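Local coordinates for protein BH2851 (Bacillus halodurans, PDB 2GFG) that is of unknown function but carries a CYTH-type antiparallel barrel, consistent with a putative adenylate cyclase or a related enzyme acting on phosphate-rich substrates, at residues A105-D108 with P112-Q115; T124-I129 with I135-H140. All coordinates share one frame; numbering follows the deposited sequence.

Interaction 1 of 2, residues A105-D108 with P112-Q115; sequences ALRD and PISQ
A small apolar contact, in which Ile-113 packs on Leu-106 and Arg-107, joins helix 101-108 to the 3-10 segment that follows it, on the outside of the CYTH barrel. Residues 105-108 lie on helix 101-108. Three residues separate the two segments; Pro-112 is still loop, and a short 3-10 segment, 113-115, follows before strand 117-131. The two pieces bury 116 Å² between them, and no hydrogen bond crosses. The 3-10 turn is closed within itself by Gln-115 N, which donates to Pro-112 O at 3.0 Å.

Ile-113 does most of the work. Its CG1 lies beside the backbone N and anti to the carbonyl carbon (chi1 -71°), which sends the ethyl arm toward the helix. Leu-106 meets this arm more loosely, with CD1 4.3 Å from Ile-113 CG1. Leu-106 is buried and also touches Leu-68 of strand 63-71, Leu-48 and Leu-116, so it faces the barrel side. Phe-97 adds a further apolar neighbour to Ile-113. Arg-107 is exposed and offers its aliphatic stem; the guanidinium lies beyond the contact. The methyl CD1 of Ile-113 meets this stem obliquely, 3.4 Å from Arg-107 CG and 4.1 Å from Arg-107 CD.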
# COMPACT_ATOMS: atom_id res chain seq x y z
N ALA A 105 3.68 -2.43 18.19
CA ALA A 105 4.62 -2.98 17.20
C ALA A 105 5.75 -1.99 16.86
O ALA A 105 6.87 -2.40 16.57
CB ALA A 105 3.90 -3.40 15.95
N LEU A 106 5.43 -0.69 16.85
CA LEU A 106 6.45 0.36 16.62
C LEU A 106 7.45 0.39 17.76
O LEU A 106 8.67 0.43 17.53
CB LEU A 106 5.79 1.75 16.46
CG LEU A 106 4.99 2.02 15.19
CD1 LEU A 106 4.35 3.39 15.27
CD2 LEU A 106 5.85 1.91 13.95
N ARG A 107 6.94 0.34 19.00
CA ARG A 107 7.79 0.32 20.19
C ARG A 107 8.63 -0.98 20.29
O ARG A 107 9.76 -0.94 20.74
CB ARG A 107 6.96 0.54 21.47
CG ARG A 107 6.44 1.99 21.59
CD ARG A 107 5.92 2.36 23.00
NE ARG A 107 4.49 2.05 23.17
CZ ARG A 107 3.60 2.83 23.83
NH1 ARG A 107 3.94 4.04 24.31
NH2 ARG A 107 2.33 2.42 23.94
N ASP A 108 8.07 -2.10 19.81
CA ASP A 108 8.84 -3.38 19.73
C ASP A 108 10.02 -3.29 18.73
O ASP A 108 11.00 -4.01 18.85
CB ASP A 108 7.94 -4.56 19.34
CG ASP A 108 6.94 -4.93 20.44
OD1 ASP A 108 7.06 -4.42 21.58
OD2 ASP A 108 6.03 -5.74 20.16
N PRO A 112 11.44 5.56 17.74
CA PRO A 112 11.04 6.68 18.59
C PRO A 112 9.80 7.39 18.01
O PRO A 112 9.90 8.06 16.98
CB PRO A 112 12.27 7.59 18.56
CG PRO A 112 12.93 7.29 17.26
CD PRO A 112 12.70 5.84 17.01
N ILE A 113 8.64 7.17 18.63
CA ILE A 113 7.35 7.73 18.15
C ILE A 113 7.34 9.27 18.15
O ILE A 113 6.71 9.89 17.27
CB ILE A 113 6.13 7.16 18.98
CG1 ILE A 113 5.88 5.67 18.63
CG2 ILE A 113 4.84 7.97 18.72
CD1 ILE A 113 6.42 4.72 19.64
N SER A 114 8.07 9.87 19.09
CA SER A 114 8.22 11.34 19.15
C SER A 114 8.96 11.92 17.91
O SER A 114 8.91 13.12 17.67
CB SER A 114 8.98 11.74 20.41
OG SER A 114 10.33 11.32 20.34
N GLN A 115 9.70 11.06 17.19
CA GLN A 115 10.43 11.47 15.98
C GLN A 115 9.62 11.24 14.68
O GLN A 115 10.02 11.73 13.62
CB GLN A 115 11.77 10.74 15.89
CG GLN A 115 12.72 11.04 17.04
CD GLN A 115 13.10 12.52 17.11
OE1 GLN A 115 12.89 13.18 18.13
NE2 GLN A 115 13.60 13.06 16.00

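Interaction 2 of 2, residues T124-I129 with I135-H140; sequences TSRAEI and ILCLDH. With EDO (1,2-ethanediol), chain G.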
# COMPACT_ATOMS: atom_id res chain seq x y z
N THR A 124 -4.59 7.19 -4.38
CA THR A 124 -4.76 6.06 -5.31
C THR A 124 -6.22 5.82 -5.67
O THR A 124 -7.09 5.81 -4.79
CB THR A 124 -4.17 4.74 -4.74
OG1 THR A 124 -2.77 4.90 -4.51
CG2 THR A 124 -4.39 3.56 -5.72
N SER A 125 -6.48 5.67 -6.96
CA SER A 125 -7.77 5.23 -7.46
C SER A 125 -7.63 3.74 -7.76
O SER A 125 -6.82 3.35 -8.60
CB SER A 125 -8.14 5.99 -8.71
OG SER A 125 -9.41 5.62 -9.16
N ARG A 126 -8.42 2.92 -7.06
CA ARG A 126 -8.22 1.46 -7.07
C ARG A 126 -9.45 0.69 -7.49
O ARG A 126 -10.54 0.91 -6.99
CB ARG A 126 -7.79 0.99 -5.68
CG ARG A 126 -7.67 -0.55 -5.55
CD ARG A 126 -7.08 -0.97 -4.22
NE ARG A 126 -5.68 -0.57 -4.10
CZ ARG A 126 -4.90 -0.86 -3.05
NH1 ARG A 126 -5.38 -1.55 -2.01
NH2 ARG A 126 -3.64 -0.45 -3.04
N ALA A 127 -9.24 -0.27 -8.39
CA ALA A 127 -10.24 -1.28 -8.73
C ALA A 127 -9.70 -2.65 -8.29
O ALA A 127 -8.52 -2.92 -8.42
CB ALA A 127 -10.51 -1.27 -10.20
N GLU A 128 -10.57 -3.47 -7.70
CA GLU A 128 -10.19 -4.83 -7.25
C GLU A 128 -11.13 -5.86 -7.81
O GLU A 128 -12.33 -5.64 -7.86
CB GLU A 128 -10.21 -4.92 -5.71
CG GLU A 128 -9.19 -4.06 -5.02
CD GLU A 128 -9.10 -4.33 -3.51
OE1 GLU A 128 -8.96 -5.51 -3.12
OE2 GLU A 128 -9.17 -3.37 -2.73
N ILE A 129 -10.58 -7.00 -8.23
CA ILE A 129 -11.38 -8.15 -8.68
C ILE A 129 -10.82 -9.42 -8.09
O ILE A 129 -9.64 -9.48 -7.75
CB ILE A 129 -11.43 -8.27 -10.25
CG1 ILE A 129 -10.00 -8.43 -10.84
CG2 ILE A 129 -12.13 -7.07 -10.86
CD1 ILE A 129 -9.99 -8.77 -12.34
N ILE A 135 -6.63 -11.95 -5.30
CA ILE A 135 -7.22 -10.67 -5.67
C ILE A 135 -6.25 -9.87 -6.55
O ILE A 135 -5.06 -9.82 -6.28
CB ILE A 135 -7.63 -9.84 -4.40
CG1 ILE A 135 -8.75 -10.57 -3.64
CG2 ILE A 135 -8.06 -8.39 -4.78
CD1 ILE A 135 -9.10 -9.96 -2.30
N LEU A 136 -6.79 -9.27 -7.63
CA LEU A 136 -6.00 -8.48 -8.58
C LEU A 136 -6.40 -7.02 -8.48
O LEU A 136 -7.56 -6.69 -8.68
CB LEU A 136 -6.23 -9.00 -10.01
CG LEU A 136 -5.43 -8.36 -11.15
CD1 LEU A 136 -3.93 -8.64 -10.98
CD2 LEU A 136 -5.92 -8.88 -12.46
N CYS A 137 -5.44 -6.16 -8.16
CA CYS A 137 -5.71 -4.71 -7.99
C CYS A 137 -5.15 -3.87 -9.16
O CYS A 137 -4.01 -4.08 -9.57
CB CYS A 137 -5.10 -4.21 -6.67
SG CYS A 137 -5.70 -5.08 -5.18
N LEU A 138 -5.97 -2.95 -9.69
CA LEU A 138 -5.50 -1.94 -10.66
C LEU A 138 -5.40 -0.58 -9.97
O LEU A 138 -6.42 0.00 -9.62
CB LEU A 138 -6.43 -1.85 -11.87
CG LEU A 138 -6.36 -2.98 -12.91
CD1 LEU A 138 -7.45 -2.81 -13.93
CD2 LEU A 138 -5.02 -3.03 -13.60
N ASP A 139 -4.17 -0.07 -9.82
CA ASP A 139 -3.91 1.15 -9.04
C ASP A 139 -3.40 2.28 -9.90
O ASP A 139 -2.31 2.21 -10.47
CB ASP A 139 -2.85 0.87 -7.97
CG ASP A 139 -3.36 -0.02 -6.87
OD1 ASP A 139 -4.55 -0.36 -6.86
OD2 ASP A 139 -2.55 -0.36 -5.98
N HIS A 140 -4.18 3.36 -9.95
CA HIS A 140 -3.75 4.62 -10.54
C HIS A 140 -3.46 5.58 -9.38
O HIS A 140 -4.38 5.93 -8.62
CB HIS A 140 -4.84 5.17 -11.48
CG HIS A 140 -4.58 6.57 -11.97
ND1 HIS A 140 -5.60 7.46 -12.23
CD2 HIS A 140 -3.42 7.23 -12.21
CE1 HIS A 140 -5.08 8.61 -12.63
NE2 HIS A 140 -3.76 8.50 -12.61
C1 EDO G . -10.01 6.94 -12.23
O1 EDO G . -10.74 5.89 -11.58
C2 EDO G . -8.62 6.45 -12.61
O2 EDO G . -8.69 5.24 -13.38
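This is the antiparallel hairpin of strands 117-131 and 134-143 in the wall of the CYTH barrel, with a salt bridge between Arg-126 and Asp-139 on one face. Six backbone hydrogen bonds join the strands through the pairs Ser-125 with His-140, Ala-127 with Leu-138 and Ile-129 with Leu-136. Ser-125 N to His-140 O is the shortest, at 2.7 Å.

Arg-126 and Asp-139 form a non-hydrogen-bonded pair and lie side by side. The arginine grips the carboxylate side-on: Arg-126 NE reaches Asp-139 OD1 at 3.0 Å and Arg-126 NH2 reaches Asp-139 OD2 at 3.1 Å. Both oxygens are met on the syn side. The two planes are only 7° apart but offset, so each donor sits about 30° out of the carboxylate plane and the bonds are bent. A bend at chi3 (-67°) turns the guanidinium over to Asp-139. Lys-182 forms a second salt bridge to OD2, which probably offsets the nearby like charge of Glu-152. Arg-58 lies close to Arg-126. On the same face, Glu-128 CG rests on Cys-137 SG at 3.6 Å.

The other face is mainly apolar. Ile-129 CG1 packs on Leu-136 CB at 3.9 Å. Ala-127 and Leu-138 meet Ile-28, and Leu-138 also packs on Phe-19 and Ile-23 of helix 16-25. At the Ser-125 end, Ser-125 OG and O1 of 1,2-ethanediol share a hydrogen bond at 2.8 Å. The diol's C2 lies at the edge of the His-140 ring, whose NE2 bonds to Glu-147.

Arg-126 also makes a weak hydrogen bond to an unidentified ligand; this and the diol probably come from the crystallisation liquor. The cluster of Arg-126, Arg-58, Lys-182, Asp-139 and Glu-152 is consistent with the charged tunnel of CYTH enzymes, which binds phosphates and metal ions.

Overall arrangement
Both contacts join neighbours in sequence, but they lie on opposite sides of the chain's centre. Their centres are 31 Å apart, and their nearest atoms about 20 Å. Interaction 1 is peripheral: a helix end and a 3-10 turn touch through a few apolar groups, without a crossing hydrogen bond. Interaction 2 belongs to the barrel wall and buries nearly five times as much surface. There a ladder of backbone bonds separates a face with a salt bridge from a mainly apolar one. Strand 117-131 connects the two regions, since 112-115 leads into it and 124-129 lies further along it.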